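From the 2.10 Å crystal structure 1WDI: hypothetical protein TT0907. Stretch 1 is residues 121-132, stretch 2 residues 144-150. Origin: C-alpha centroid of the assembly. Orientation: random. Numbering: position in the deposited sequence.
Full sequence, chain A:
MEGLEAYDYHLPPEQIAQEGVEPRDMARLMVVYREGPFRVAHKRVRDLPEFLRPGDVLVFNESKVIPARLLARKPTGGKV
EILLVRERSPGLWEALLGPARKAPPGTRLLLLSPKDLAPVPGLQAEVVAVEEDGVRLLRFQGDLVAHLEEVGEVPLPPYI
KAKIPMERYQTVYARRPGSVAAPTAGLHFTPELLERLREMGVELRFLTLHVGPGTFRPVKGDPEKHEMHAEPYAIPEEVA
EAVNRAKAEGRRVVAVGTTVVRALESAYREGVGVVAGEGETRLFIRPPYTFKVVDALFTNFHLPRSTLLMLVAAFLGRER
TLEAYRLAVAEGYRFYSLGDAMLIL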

# COMPACT_ATOMS: atom_id res chain seq x y z
N PRO A 121 1.25 -12.46 31.40
CA PRO A 121 2.62 -12.73 31.82
C PRO A 121 3.66 -11.94 31.03
O PRO A 121 3.63 -11.92 29.80
CB PRO A 121 2.91 -14.23 31.71
N GLY A 122 4.56 -11.28 31.75
CA GLY A 122 5.64 -10.49 31.16
C GLY A 122 5.18 -9.18 30.51
O GLY A 122 5.92 -8.20 30.48
N LEU A 123 3.95 -9.17 29.98
CA LEU A 123 3.42 -7.98 29.32
C LEU A 123 3.37 -6.77 30.26
O LEU A 123 2.57 -6.73 31.19
CB LEU A 123 2.03 -8.27 28.77
N GLN A 124 4.24 -5.80 30.02
CA GLN A 124 4.29 -4.60 30.84
C GLN A 124 4.64 -3.38 29.99
O GLN A 124 5.05 -3.51 28.84
CB GLN A 124 5.32 -4.77 31.95
N ALA A 125 4.47 -2.19 30.57
CA ALA A 125 4.77 -0.95 29.87
C ALA A 125 4.87 0.21 30.86
O ALA A 125 4.29 0.16 31.94
CB ALA A 125 3.69 -0.66 28.83
N GLU A 126 5.60 1.25 30.48
CA GLU A 126 5.77 2.42 31.33
C GLU A 126 5.74 3.70 30.52
O GLU A 126 6.39 3.81 29.48
CB GLU A 126 7.09 2.32 32.09
N VAL A 127 4.97 4.68 31.00
CA VAL A 127 4.85 5.96 30.32
C VAL A 127 6.19 6.68 30.28
O VAL A 127 6.77 6.99 31.32
CB VAL A 127 3.81 6.83 31.03
N VAL A 128 6.68 6.95 29.07
CA VAL A 128 7.96 7.62 28.89
C VAL A 128 7.79 9.13 28.70
O VAL A 128 7.55 9.86 29.66
CB VAL A 128 8.70 7.02 27.69
N ALA A 129 7.92 9.59 27.46
CA ALA A 129 7.79 11.01 27.14
C ALA A 129 6.34 11.42 26.88
O ALA A 129 5.41 10.85 27.47
CB ALA A 129 8.65 11.34 25.92
N VAL A 130 6.15 12.40 26.01
CA VAL A 130 4.81 12.89 25.68
C VAL A 130 4.77 13.52 24.29
O VAL A 130 5.59 14.38 23.96
CB VAL A 130 4.36 13.91 26.72
N GLU A 131 3.82 13.07 23.48
CA GLU A 131 3.66 13.58 22.12
C GLU A 131 4.96 13.54 21.33
O GLU A 131 5.35 14.53 20.70
CB GLU A 131 3.10 15.00 22.15
N GLU A 132 5.64 12.40 21.35
CA GLU A 132 6.90 12.22 20.64
C GLU A 132 6.71 11.29 19.45
O GLU A 132 5.71 11.37 18.74
CB GLU A 132 7.96 11.67 21.59
N LEU A 144 3.43 7.65 23.42
CA LEU A 144 3.86 8.15 24.72
C LEU A 144 3.91 7.03 25.74
O LEU A 144 3.28 7.11 26.80
CB LEU A 144 2.91 9.25 25.19
N VAL A 145 4.66 5.97 25.43
CA VAL A 145 4.78 4.82 26.32
C VAL A 145 5.81 3.82 25.81
O VAL A 145 6.14 3.79 24.62
CB VAL A 145 3.43 4.14 26.48
N ALA A 146 6.33 3.00 26.72
CA ALA A 146 7.32 1.98 26.39
C ALA A 146 6.92 0.66 27.03
O ALA A 146 6.92 0.52 28.26
CB ALA A 146 8.69 2.41 26.89
N HIS A 147 6.57 -0.32 26.20
CA HIS A 147 6.15 -1.63 26.69
C HIS A 147 7.28 -2.66 26.64
O HIS A 147 8.30 -2.44 26.00
CB HIS A 147 4.96 -2.12 25.88
N LEU A 148 7.06 -3.78 27.32
CA LEU A 148 8.04 -4.87 27.37
C LEU A 148 7.34 -6.19 27.08
O LEU A 148 6.11 -6.26 27.04
CB LEU A 148 8.71 -4.91 28.73
N GLU A 149 8.13 -7.25 26.88
CA GLU A 149 7.60 -8.58 26.59
C GLU A 149 6.99 -8.63 25.19
O GLU A 149 7.06 -7.66 24.44
CB GLU A 149 6.57 -8.98 27.63
N GLU A 150 6.39 -9.77 24.86
CA GLU A 150 5.76 -9.95 23.55
C GLU A 150 4.29 -9.55 23.56
O GLU A 150 3.49 -10.12 24.31
CB GLU A 150 5.91 -11.40 23.10

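The two stretches are held together chiefly by their backbones. Residues 123-126 and 146-148 run as neighbouring antiparallel strands, their N-to-C directions 159° apart and their axes approaching to 4.2 Å, and together the stretches bury 466 Å², both sides summed. Most side chains are modelled only as far as CB, so the contacts described here are those of the main chain and the first side-chain carbon.

Three backbone hydrogen bonds set the register. Glu126 and Ala146 form a reciprocal pair: Glu126 N donates to Ala146 O at 2.7 Å, and Ala146 N donates to Glu126 O at 2.9 Å. Two residues further along, Leu148 N donates to Gln124 O at 2.5 Å, a short bond with an N-H...O angle of 157°. The return bond is absent: Gln124 N lies 3.5 Å from Leu148 O and is not hydrogen-bonded to it. The ladder is therefore complete at Glu126 and Ala146 and single at Gln124 and Leu148. Because these bonds use only main-chain groups, they place little demand on residue type.

Between the two hydrogen-bonded pairs lies the non-hydrogen-bonded pair of Ala125 and His147, where the CA atoms of the register come closest, with 3.5 Å between Ala125 CA and His147 CA. A CA-H...O contact supports the approach, Ala125 CA standing 3.1 Å from Ala146 O. The CB atoms of Ala125 and His147 project from the same face of the sheet and are also 3.5 Å apart, while Ala125 CB reaches to 3.4 Å from His147 CA. The methyl group of Ala125 is its whole side chain, and it lies directly against the His147 backbone. Gln124, Glu126, Ala146 and Leu148 direct their CB atoms to the other face, in the alternation usual for extended strands.

Packing contacts continue beyond the paired residues. At one end, Glu149 directs its CA-to-CB bond toward stretch 1, and its CB lies 3.0 Å from Gly122 O and 3.5 Å from Leu123 N. Glycine suits position 122 on two counts: its phi of 71° is readily adopted without a side chain, and an ideal CB there would fall only 3.4 Å from Glu149 CB. This residue belongs to the corner at which the chain turns, where a weak hydrogen bond links Leu123 N to Pro121 O at 2.8 Å.

At the other end, the contact passes from strand pairing to looser packing. Val127 CA and Val145 CA are 4.2 Å apart, and Glu126 O approaches Val145 CA to 3.7 Å. Leu144 has the largest area covered by the opposing stretch, 60 Å². Its CB packs against the loop after the strand, 3.7 Å from Ala129 O and 4.1 Å from Val130 CA, and so covers main-chain atoms of stretch 1; the rest of the side chain is not modelled.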